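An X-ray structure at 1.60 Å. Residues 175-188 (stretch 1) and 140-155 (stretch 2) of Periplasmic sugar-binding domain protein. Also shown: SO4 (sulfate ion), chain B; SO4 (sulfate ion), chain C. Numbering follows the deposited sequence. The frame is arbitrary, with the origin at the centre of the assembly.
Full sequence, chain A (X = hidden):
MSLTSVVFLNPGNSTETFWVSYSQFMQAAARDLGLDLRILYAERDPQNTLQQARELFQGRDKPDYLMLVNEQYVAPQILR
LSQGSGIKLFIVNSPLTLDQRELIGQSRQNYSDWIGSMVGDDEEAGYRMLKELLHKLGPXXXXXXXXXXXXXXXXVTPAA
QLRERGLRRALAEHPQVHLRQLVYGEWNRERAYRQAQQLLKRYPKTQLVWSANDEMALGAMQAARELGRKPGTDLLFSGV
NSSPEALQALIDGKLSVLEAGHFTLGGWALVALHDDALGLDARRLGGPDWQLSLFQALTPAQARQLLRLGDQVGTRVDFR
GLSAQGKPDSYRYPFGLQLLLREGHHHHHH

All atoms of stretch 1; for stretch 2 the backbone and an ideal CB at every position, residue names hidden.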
ATOM      1  N   PRO A 175      -3.474  26.506   5.754  1.00 11.61           N
ATOM      2  CA  PRO A 175      -2.726  27.072   6.878  1.00 12.20           C
ATOM      3  C   PRO A 175      -3.451  27.038   8.225  1.00 12.11           C
ATOM      4  O   PRO A 175      -2.816  27.158   9.272  1.00 11.90           O
ATOM      5  CB  PRO A 175      -2.402  28.492   6.403  1.00 13.76           C
ATOM      6  CG  PRO A 175      -3.481  28.795   5.416  1.00 13.78           C
ATOM      7  CD  PRO A 175      -3.640  27.495   4.675  1.00 11.79           C
ATOM      8  N   GLN A 176      -4.771  26.864   8.207  1.00 10.45           N
ATOM      9  CA  GLN A 176      -5.529  26.801   9.456  1.00 10.70           C
ATOM     10  C   GLN A 176      -5.226  25.501  10.202  1.00 10.71           C
ATOM     11  O   GLN A 176      -5.404  25.415  11.419  1.00 10.19           O
ATOM     12  CB  GLN A 176      -7.033  26.908   9.185  1.00 12.26           C
ATOM     13  CG  GLN A 176      -7.881  26.733  10.439  1.00 15.68           C
ATOM     14  CD  GLN A 176      -9.355  26.998  10.205  1.00 16.42           C
ATOM     15  OE1 GLN A 176      -9.950  26.491   9.250  1.00 16.25           O
ATOM     16  NE2 GLN A 176      -9.956  27.791  11.086  1.00 17.77           N
ATOM     17  N   VAL A 177      -4.770  24.490   9.469  1.00  8.15           N
ATOM     18  CA  VAL A 177      -4.426  23.209  10.080  1.00 10.03           C
ATOM     19  C   VAL A 177      -3.024  23.317  10.667  1.00 10.80           C
ATOM     20  O   VAL A 177      -2.076  23.707   9.983  1.00 10.22           O
ATOM     21  CB  VAL A 177      -4.458  22.056   9.046  1.00  8.30           C
ATOM     22  CG1 VAL A 177      -4.054  20.745   9.720  1.00  8.66           C
ATOM     23  CG2 VAL A 177      -5.856  21.929   8.449  1.00  9.39           C
ATOM     24  N   HIS A 178      -2.896  22.978  11.944  1.00  9.01           N
ATOM     25  CA  HIS A 178      -1.607  23.055  12.612  1.00  9.72           C
ATOM     26  C   HIS A 178      -1.097  21.682  13.010  1.00  9.65           C
ATOM     27  O   HIS A 178      -1.596  21.080  13.960  1.00 10.10           O
ATOM     28  CB  HIS A 178      -1.727  23.947  13.846  1.00 11.22           C
ATOM     29  CG  HIS A 178      -2.200  25.333  13.534  1.00 13.91           C
ATOM     30  ND1 HIS A 178      -2.780  26.152  14.481  1.00 16.09           N
ATOM     31  CD2 HIS A 178      -2.185  26.041  12.382  1.00 15.63           C
ATOM     32  CE1 HIS A 178      -3.103  27.304  13.921  1.00 16.33           C
ATOM     33  NE2 HIS A 178      -2.753  27.264  12.649  1.00 14.95           N
ATOM     34  N   LEU A 179      -0.118  21.180  12.265  1.00  8.05           N
ATOM     35  CA  LEU A 179       0.475  19.885  12.563  1.00  8.32           C
ATOM     36  C   LEU A 179       1.317  20.068  13.813  1.00 10.73           C
ATOM     37  O   LEU A 179       2.386  20.685  13.765  1.00 13.57           O
ATOM     38  CB  LEU A 179       1.358  19.427  11.398  1.00  9.38           C
ATOM     39  CG  LEU A 179       2.201  18.171  11.623  1.00 10.40           C
ATOM     40  CD1 LEU A 179       1.309  16.970  11.847  1.00 12.47           C
ATOM     41  CD2 LEU A 179       3.090  17.952  10.413  1.00 11.93           C
ATOM     42  N   ARG A 180       0.840  19.549  14.937  1.00 10.69           N
ATOM     43  CA  ARG A 180       1.578  19.701  16.182  1.00 11.65           C
ATOM     44  C   ARG A 180       2.776  18.770  16.244  1.00 12.10           C
ATOM     45  O   ARG A 180       3.814  19.112  16.819  1.00 12.63           O
ATOM     46  CB  ARG A 180       0.662  19.459  17.386  1.00 11.59           C
ATOM     47  CG  ARG A 180      -0.542  20.400  17.467  1.00 13.85           C
ATOM     48  CD  ARG A 180      -0.146  21.859  17.233  1.00 15.49           C
ATOM     49  NE  ARG A 180       0.927  22.311  18.112  1.00 16.18           N
ATOM     50  CZ  ARG A 180       0.767  22.701  19.374  1.00 17.97           C
ATOM     51  NH1 ARG A 180      -0.435  22.699  19.933  1.00 17.87           N
ATOM     52  NH2 ARG A 180       1.815  23.111  20.073  1.00 19.53           N
ATOM     53  N   GLN A 181       2.636  17.595  15.645  1.00 11.67           N
ATOM     54  CA  GLN A 181       3.716  16.624  15.645  1.00 11.40           C
ATOM     55  C   GLN A 181       3.457  15.487  14.676  1.00 10.71           C
ATOM     56  O   GLN A 181       2.329  15.015  14.541  1.00  9.39           O
ATOM     57  CB  GLN A 181       3.882  16.030  17.045  1.00 16.14           C
ATOM     58  CG  GLN A 181       5.187  15.303  17.260  1.00 23.68           C
ATOM     59  CD  GLN A 181       6.051  16.002  18.284  1.00 26.82           C
ATOM     60  OE1 GLN A 181       5.728  16.025  19.471  1.00 30.45           O
ATOM     61  NE2 GLN A 181       7.149  16.593  17.829  1.00 30.20           N
ATOM     62  N   LEU A 182       4.513  15.065  13.992  1.00 10.50           N
ATOM     63  CA  LEU A 182       4.440  13.929  13.092  1.00 10.58           C
ATOM     64  C   LEU A 182       5.460  12.959  13.660  1.00 11.79           C
ATOM     65  O   LEU A 182       6.626  13.311  13.829  1.00 13.08           O
ATOM     66  CB  LEU A 182       4.814  14.312  11.656  1.00 11.38           C
ATOM     67  CG  LEU A 182       4.853  13.143  10.655  1.00 12.80           C
ATOM     68  CD1 LEU A 182       4.555  13.643   9.249  1.00 13.80           C
ATOM     69  CD2 LEU A 182       6.216  12.461  10.700  1.00 15.16           C
ATOM     70  N   VAL A 183       5.018  11.753  13.993  1.00 10.47           N
ATOM     71  CA  VAL A 183       5.929  10.752  14.527  1.00 12.55           C
ATOM     72  C   VAL A 183       5.958   9.550  13.600  1.00 13.42           C
ATOM     73  O   VAL A 183       5.081   9.380  12.756  1.00 10.84           O
ATOM     74  CB  VAL A 183       5.519  10.295  15.948  1.00 13.24           C
ATOM     75  CG1 VAL A 183       5.647  11.457  16.919  1.00 15.02           C
ATOM     76  CG2 VAL A 183       4.090   9.765  15.946  1.00 14.43           C
ATOM     77  N   TYR A 184       6.983   8.727  13.753  1.00 11.91           N
ATOM     78  CA  TYR A 184       7.123   7.545  12.926  1.00 14.05           C
ATOM     79  C   TYR A 184       6.733   6.321  13.736  1.00 13.58           C
ATOM     80  O   TYR A 184       7.469   5.882  14.623  1.00 14.58           O
ATOM     81  CB  TYR A 184       8.559   7.459  12.401  1.00 14.38           C
ATOM     82  CG  TYR A 184       8.828   8.521  11.356  1.00 16.03           C
ATOM     83  CD1 TYR A 184       8.321   8.387  10.063  1.00 17.89           C
ATOM     84  CD2 TYR A 184       9.494   9.703  11.681  1.00 18.54           C
ATOM     85  CE1 TYR A 184       8.462   9.401   9.121  1.00 18.63           C
ATOM     86  CE2 TYR A 184       9.640  10.729  10.744  1.00 18.78           C
ATOM     87  CZ  TYR A 184       9.118  10.570   9.467  1.00 19.79           C
ATOM     88  OH  TYR A 184       9.225  11.588   8.542  1.00 22.90           O
ATOM     89  N   GLY A 185       5.544   5.802  13.440  1.00 11.87           N
ATOM     90  CA  GLY A 185       5.031   4.638  14.139  1.00 12.11           C
ATOM     91  C   GLY A 185       5.498   3.321  13.548  1.00 12.00           C
ATOM     92  O   GLY A 185       5.133   2.261  14.048  1.00 12.14           O
ATOM     93  N   GLU A 186       6.277   3.395  12.471  1.00 12.67           N
ATOM     94  CA  GLU A 186       6.837   2.212  11.814  1.00 14.77           C
ATOM     95  C   GLU A 186       5.808   1.166  11.394  1.00 14.05           C
ATOM     96  O   GLU A 186       6.104  -0.032  11.407  1.00 13.76           O
ATOM     97  CB  GLU A 186       7.869   1.551  12.739  1.00 17.64           C
ATOM     98  CG  GLU A 186       8.696   2.540  13.547  1.00 21.77           C
ATOM     99  CD  GLU A 186       9.778   1.873  14.377  1.00 25.34           C
ATOM    100  OE1 GLU A 186       9.500   0.834  15.013  1.00 28.11           O
ATOM    101  OE2 GLU A 186      10.908   2.401  14.404  1.00 28.34           O
ATOM    102  N   TRP A 187       4.612   1.621  11.017  1.00 12.90           N
ATOM    103  CA  TRP A 187       3.509   0.751  10.591  1.00 12.45           C
ATOM    104  C   TRP A 187       2.974  -0.098  11.742  1.00 13.81           C
ATOM    105  O   TRP A 187       2.076  -0.915  11.537  1.00 14.03           O
ATOM    106  CB  TRP A 187       3.953  -0.224   9.483  1.00 12.64           C
ATOM    107  CG  TRP A 187       4.637   0.376   8.287  1.00 11.40           C
ATOM    108  CD1 TRP A 187       5.821  -0.030   7.739  1.00 11.26           C
ATOM    109  CD2 TRP A 187       4.159   1.444   7.461  1.00  9.21           C
ATOM    110  NE1 TRP A 187       6.111   0.716   6.620  1.00 10.17           N
ATOM    111  CE2 TRP A 187       5.106   1.630   6.428  1.00 10.55           C
ATOM    112  CE3 TRP A 187       3.022   2.261   7.491  1.00 11.01           C
ATOM    113  CZ2 TRP A 187       4.950   2.599   5.434  1.00 10.67           C
ATOM    114  CZ3 TRP A 187       2.867   3.225   6.501  1.00 11.42           C
ATOM    115  CH2 TRP A 187       3.825   3.385   5.486  1.00  9.40           C
ATOM    116  N   ASN A 188       3.514   0.109  12.941  1.00 13.34           N
ATOM    117  CA  ASN A 188       3.168  -0.689  14.121  1.00 15.54           C
ATOM    118  C   ASN A 188       2.060  -0.135  15.017  1.00 14.43           C
ATOM    119  O   ASN A 188       2.132   0.998  15.493  1.00 14.15           O
ATOM    120  CB  ASN A 188       4.451  -0.911  14.930  1.00 15.64           C
ATOM    121  CG  ASN A 188       4.279  -1.907  16.053  1.00 18.20           C
ATOM    122  OD1 ASN A 188       3.637  -1.619  17.061  1.00 19.40           O
ATOM    123  ND2 ASN A 188       4.855  -3.092  15.882  1.00 21.36           N
ATOM    124  N   UNK A 140     -15.615  25.591  11.736  1.00 32.33           N
ATOM    125  CA  UNK A 140     -15.152  25.860  13.088  1.00 34.85           C
ATOM    126  C   UNK A 140     -14.182  27.055  13.074  1.00 36.66           C
ATOM    127  O   UNK A 140     -13.960  27.685  14.109  1.00 37.91           O
ATOM    128  CB  UNK A 140     -14.481  24.620  13.683  1.00 34.85           C
ATOM    129  N   UNK A 141     -13.603  27.383  11.894  1.00 37.06           N
ATOM    130  CA  UNK A 141     -12.655  28.489  11.719  1.00 37.98           C
ATOM    131  C   UNK A 141     -12.932  29.830  12.392  1.00 38.02           C
ATOM    132  O   UNK A 141     -13.772  29.945  13.287  1.00 39.11           O
ATOM    133  CB  UNK A 141     -12.527  28.757  10.218  1.00 37.98           C
ATOM    134  N   UNK A 142     -12.197  30.838  11.924  1.00 38.33           N
ATOM    135  CA  UNK A 142     -12.281  32.205  12.419  1.00 38.50           C
ATOM    136  C   UNK A 142     -11.479  32.364  13.707  1.00 37.59           C
ATOM    137  O   UNK A 142     -12.045  32.449  14.797  1.00 38.61           O
ATOM    138  CB  UNK A 142     -13.741  32.601  12.650  1.00 38.50           C
ATOM    139  N   UNK A 143     -10.155  32.393  13.575  1.00 37.19           N
ATOM    140  CA  UNK A 143      -9.297  32.560  14.736  1.00 35.52           C
ATOM    141  C   UNK A 143      -8.889  31.267  15.418  1.00 34.24           C
ATOM    142  O   UNK A 143      -7.924  31.241  16.187  1.00 35.02           O
ATOM    143  CB  UNK A 143     -10.001  33.457  15.756  1.00 35.52           C
ATOM    144  N   UNK A 144      -9.617  30.190  15.143  1.00 32.33           N
ATOM    145  CA  UNK A 144      -9.314  28.899  15.745  1.00 29.45           C
ATOM    146  C   UNK A 144      -8.531  28.040  14.771  1.00 27.06           C
ATOM    147  O   UNK A 144      -8.853  27.977  13.585  1.00 27.81           O
ATOM    148  CB  UNK A 144     -10.597  28.185  16.175  1.00 29.45           C
ATOM    149  N   UNK A 145      -7.497  27.383  15.274  1.00 23.01           N
ATOM    150  CA  UNK A 145      -6.722  26.517  14.415  1.00 19.07           C
ATOM    151  C   UNK A 145      -7.326  25.131  14.496  1.00 16.41           C
ATOM    152  O   UNK A 145      -8.193  24.875  15.328  1.00 16.52           O
ATOM    153  CB  UNK A 145      -5.243  26.509  14.808  1.00 19.07           C
ATOM    154  N   UNK A 146      -6.891  24.244  13.613  1.00 11.52           N
ATOM    155  CA  UNK A 146      -7.359  22.866  13.606  1.00 10.33           C
ATOM    156  C   UNK A 146      -6.099  22.060  13.883  1.00 10.75           C
ATOM    157  O   UNK A 146      -5.273  21.867  12.992  1.00 11.34           O
ATOM    158  CB  UNK A 146      -8.042  22.471  12.295  1.00 10.33           C
ATOM    159  N   UNK A 147      -5.945  21.592  15.117  1.00  8.85           N
ATOM    160  CA  UNK A 147      -4.750  20.846  15.475  1.00  8.69           C
ATOM    161  C   UNK A 147      -4.772  19.413  14.982  1.00  8.11           C
ATOM    162  O   UNK A 147      -5.775  18.706  15.096  1.00  8.09           O
ATOM    163  CB  UNK A 147      -4.568  20.859  16.994  1.00  8.69           C
ATOM    164  N   UNK A 148      -3.634  19.011  14.426  1.00  7.53           N
ATOM    165  CA  UNK A 148      -3.446  17.702  13.816  1.00  7.00           C
ATOM    166  C   UNK A 148      -2.231  16.935  14.317  1.00  6.11           C
ATOM    167  O   UNK A 148      -1.188  17.522  14.603  1.00  7.86           O
ATOM    168  CB  UNK A 148      -3.337  17.866  12.299  1.00  7.00           C
ATOM    169  N   UNK A 149      -2.380  15.616  14.415  1.00  8.35           N
ATOM    170  CA  UNK A 149      -1.282  14.735  14.792  1.00  6.36           C
ATOM    171  C   UNK A 149      -1.126  13.816  13.590  1.00  6.54           C
ATOM    172  O   UNK A 149      -2.121  13.439  12.965  1.00  7.17           O
ATOM    173  CB  UNK A 149      -1.547  13.971  16.091  1.00  6.36           C
ATOM    174  N   UNK A 150       0.108  13.470  13.249  1.00  6.22           N
ATOM    175  CA  UNK A 150       0.341  12.576  12.121  1.00  7.26           C
ATOM    176  C   UNK A 150       1.235  11.410  12.515  1.00  8.45           C
ATOM    177  O   UNK A 150       2.250  11.586  13.186  1.00  8.83           O
ATOM    178  CB  UNK A 150       0.965  13.344  10.954  1.00  7.26           C
ATOM    179  N   UNK A 151       0.834  10.215  12.101  1.00  8.08           N
ATOM    180  CA  UNK A 151       1.592   9.003  12.380  1.00  8.60           C
ATOM    181  C   UNK A 151       2.025   8.433  11.042  1.00  9.65           C
ATOM    182  O   UNK A 151       1.190   7.992  10.250  1.00 10.05           O
ATOM    183  CB  UNK A 151       0.774   7.991  13.185  1.00  8.60           C
ATOM    184  N   UNK A 152       3.326   8.448  10.780  1.00  8.82           N
ATOM    185  CA  UNK A 152       3.824   7.924   9.517  1.00  9.27           C
ATOM    186  C   UNK A 152       4.400   6.531   9.744  1.00  9.78           C
ATOM    187  O   UNK A 152       4.457   6.068  10.877  1.00 10.34           O
ATOM    188  CB  UNK A 152       4.876   8.857   8.913  1.00  9.27           C
ATOM    189  N   UNK A 153       4.815   5.865   8.670  1.00 10.50           N
ATOM    190  CA  UNK A 153       5.356   4.521   8.795  1.00 11.16           C
ATOM    191  C   UNK A 153       6.849   4.496   9.038  1.00 13.75           C
ATOM    192  O   UNK A 153       7.361   5.242   9.871  1.00 15.72           O
ATOM    193  CB  UNK A 153       5.035   3.715   7.535  1.00 11.16           C
ATOM    194  N   UNK A 154       7.548   3.613   8.330  1.00 12.06           N
ATOM    195  CA  UNK A 154       8.996   3.527   8.449  1.00 13.56           C
ATOM    196  C   UNK A 154       9.526   4.717   7.653  1.00 14.19           C
ATOM    197  O   UNK A 154       9.312   4.804   6.446  1.00 14.49           O
ATOM    198  CB  UNK A 154       9.547   2.193   7.942  1.00 13.56           C
ATOM    199  N   UNK A 155      10.201   5.636   8.334  1.00 15.32           N
ATOM    200  CA  UNK A 155      10.716   6.842   7.694  1.00 16.89           C
ATOM    201  C   UNK A 155      11.488   6.637   6.392  1.00 18.26           C
ATOM    202  O   UNK A 155      11.312   7.399   5.440  1.00 18.30           O
ATOM    203  CB  UNK A 155      11.626   7.570   8.686  1.00 16.89           C
TER
HETATM  204  S   SO4 B 400       6.394  -1.185   3.388  1.00 13.24           S
HETATM  205  O1  SO4 B 400       5.912   0.096   2.828  1.00 12.62           O
HETATM  206  O2  SO4 B 400       5.253  -1.919   3.954  1.00 10.26           O
HETATM  207  O3  SO4 B 400       6.999  -1.962   2.297  1.00 11.85           O
HETATM  208  O4  SO4 B 400       7.393  -0.910   4.444  1.00 11.55           O
HETATM  209  S   SO4 C 401       0.812  24.442  23.095  1.00 26.95           S
HETATM  210  O1  SO4 C 401      -0.082  25.054  22.089  1.00 20.45           O
HETATM  211  O2  SO4 C 401       0.314  23.086  23.405  1.00 21.10           O
HETATM  212  O3  SO4 C 401       2.187  24.366  22.561  1.00 20.32           O
HETATM  213  O4  SO4 C 401       0.807  25.271  24.317  1.00 21.44           O

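Position 140 has nothing of stretch 1 near its CB, so the visible atoms set little limit. It is V140, which makes no contact with stretch 1.

At 141 phi is -43°, a value proline allows, though others would too. The residue is P141. Its ring lies beside the amide of Q176, where the model is too tight to interpret.

The CB of 142 points away from stretch 1, but phi is +81°, which suits glycine best and is strained for most others. It is A142. At 143, phi 89° and psi -18° would jam a CB against the preceding carbonyl, which calls for glycine. It is G143.

The CB of 144 also points away, so a polar residue is plausible. H144 turns back on its own loop, with ND1 donating to A142 O at 2.8 Å. Its backbone O accepts from Q176 NE2 at 2.7 Å, although the place of NE2 is less sure.

At 145 an ideal CB would lie 2.4 Å from H178 CE1. Only glycine avoids this clash with the ring as placed. It is G145, with CA 3.7 Å from H178 CE1.

From 146 the backbone runs as a strand parallel to stretch 1. The N of 146 donates to Q176 O at 2.9 Å, and H178 N donates to the O of 146 at 2.8 Å. The CB is on the same sheet face as V177, so an aliphatic residue suits. I146 places CB 4.3 Å from V177 CG2.

Position 147 shares its face with H178, and its CB is 4.1 Å from R180 CG. An acid would answer the arginine; a neutral polar residue could also fit. E147 forms a salt bridge, OE1 to R180 NH1 at 3.0 Å. A water links OE2 to H178 ND1.

At 148 the CB is 3.9 Å from V177 CG1, on the face of V177 and L179. Any aliphatic residue would do. L148 brings CD2 to 3.9 Å from both V177 CG1 and L179 CD1.

Position 149 is on the other face, where stretch 1 offers little. Several apolar residues would suit. L149 reaches Q181 CB with CD2 at 4.3 Å.

At 150 the CB already sits 3.8 Å from L179 CD1 and 3.9 Å from L182 CG. A small residue suits. A150 fills the place with its methyl.

Position 151 is on the V183 face, with room for a large apolar group. F151 puts CD1 3.4 Å from V183 CG2.

At 152 the CB is 3.6 Å from Y184 CE1, favouring a small side chain. It is S152; its OG finds no partner in the model.

At 153 the CB would lie 2.4 Å from W187 CE2, so glycine is needed. G153 lays CA over the indole, 3.4 Å from the centroid of the W187 six-membered ring.

Position 154 has W187 NE1 4.0 Å from its CB. An apolar residue suits. L154 CD1 packs 3.7 Å from W187 CD1.

At 155 the CB lies over the Y184 ring, so a long chain could cover it. K155 does so, with CB 3.7 Å from the centroid of the Y184 ring.

Stretch 2, residues 140-155: VPAGHGIELLAFSGLK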
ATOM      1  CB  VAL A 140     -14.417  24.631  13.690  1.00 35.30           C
ATOM      2  CG1 VAL A 140     -13.145  24.328  12.896  1.00 35.54           C
ATOM      3  CG2 VAL A 140     -14.086  24.892  15.151  1.00 36.49           C
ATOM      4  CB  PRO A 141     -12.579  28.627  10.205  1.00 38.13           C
ATOM      5  CG  PRO A 141     -12.644  27.222   9.765  1.00 38.40           C
ATOM      6  CD  PRO A 141     -13.764  26.666  10.614  1.00 37.54           C
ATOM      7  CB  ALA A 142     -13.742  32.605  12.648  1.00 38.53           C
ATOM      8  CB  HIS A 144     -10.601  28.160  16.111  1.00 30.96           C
ATOM      9  CG  HIS A 144     -11.571  28.988  16.890  1.00 32.10           C
ATOM     10  ND1 HIS A 144     -11.927  30.266  16.514  1.00 34.01           N
ATOM     11  CD2 HIS A 144     -12.297  28.706  17.998  1.00 32.85           C
ATOM     12  CE1 HIS A 144     -12.830  30.734  17.355  1.00 32.82           C
ATOM     13  NE2 HIS A 144     -13.073  29.808  18.265  1.00 33.23           N
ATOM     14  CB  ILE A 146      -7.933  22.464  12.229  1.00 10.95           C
ATOM     15  CG1 ILE A 146      -9.200  23.271  11.935  1.00 13.01           C
ATOM     16  CG2 ILE A 146      -8.243  20.967  12.207  1.00 13.04           C
ATOM     17  CD1 ILE A 146      -9.776  23.029  10.539  1.00 13.41           C
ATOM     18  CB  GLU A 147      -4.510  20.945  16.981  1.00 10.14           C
ATOM     19  CG  GLU A 147      -4.304  22.410  17.379  1.00 14.34           C
ATOM     20  CD  GLU A 147      -3.585  22.606  18.695  1.00 16.45           C
ATOM     21  OE1 GLU A 147      -3.154  21.609  19.308  1.00 17.38           O
ATOM     22  OE2 GLU A 147      -3.446  23.778  19.112  1.00 19.69           O
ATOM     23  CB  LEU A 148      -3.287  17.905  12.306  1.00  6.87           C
ATOM     24  CG  LEU A 148      -2.725  16.763  11.455  1.00  7.22           C
ATOM     25  CD1 LEU A 148      -3.814  15.749  11.156  1.00  9.26           C
ATOM     26  CD2 LEU A 148      -2.175  17.347  10.153  1.00  7.32           C
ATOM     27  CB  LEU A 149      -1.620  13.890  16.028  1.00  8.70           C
ATOM     28  CG  LEU A 149      -1.699  14.634  17.364  1.00  8.90           C
ATOM     29  CD1 LEU A 149      -2.112  13.662  18.470  1.00 10.80           C
ATOM     30  CD2 LEU A 149      -0.344  15.259  17.694  1.00 10.77           C
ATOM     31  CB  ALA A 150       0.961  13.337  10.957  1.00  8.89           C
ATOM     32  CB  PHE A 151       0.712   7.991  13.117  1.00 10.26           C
ATOM     33  CG  PHE A 151       0.382   8.396  14.519  1.00 10.65           C
ATOM     34  CD1 PHE A 151       1.173   7.974  15.581  1.00 13.69           C
ATOM     35  CD2 PHE A 151      -0.692   9.240  14.778  1.00 11.73           C
ATOM     36  CE1 PHE A 151       0.908   8.389  16.878  1.00 12.02           C
ATOM     37  CE2 PHE A 151      -0.968   9.664  16.078  1.00 11.81           C
ATOM     38  CZ  PHE A 151      -0.164   9.236  17.129  1.00 12.61           C
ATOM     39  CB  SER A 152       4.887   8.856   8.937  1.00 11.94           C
ATOM     40  OG  SER A 152       5.190   8.496   7.602  1.00 14.98           O
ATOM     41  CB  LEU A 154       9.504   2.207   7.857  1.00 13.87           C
ATOM     42  CG  LEU A 154       9.228   0.936   8.671  1.00 15.37           C
ATOM     43  CD1 LEU A 154       9.466  -0.291   7.799  1.00 14.86           C
ATOM     44  CD2 LEU A 154      10.124   0.898   9.903  1.00 16.57           C
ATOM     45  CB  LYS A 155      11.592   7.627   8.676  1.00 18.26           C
ATOM     46  CG  LYS A 155      12.006   9.001   8.155  1.00 20.81           C
ATOM     47  CD  LYS A 155      12.832   9.770   9.177  1.00 23.23           C
ATOM     48  CE  LYS A 155      13.203  11.151   8.649  1.00 24.71           C
ATOM     49  NZ  LYS A 155      14.035  11.915   9.616  1.00 26.41           N
TER
HETATM   50  O   HOH W   1      -1.891  25.226  17.237  1.00 26.94           O
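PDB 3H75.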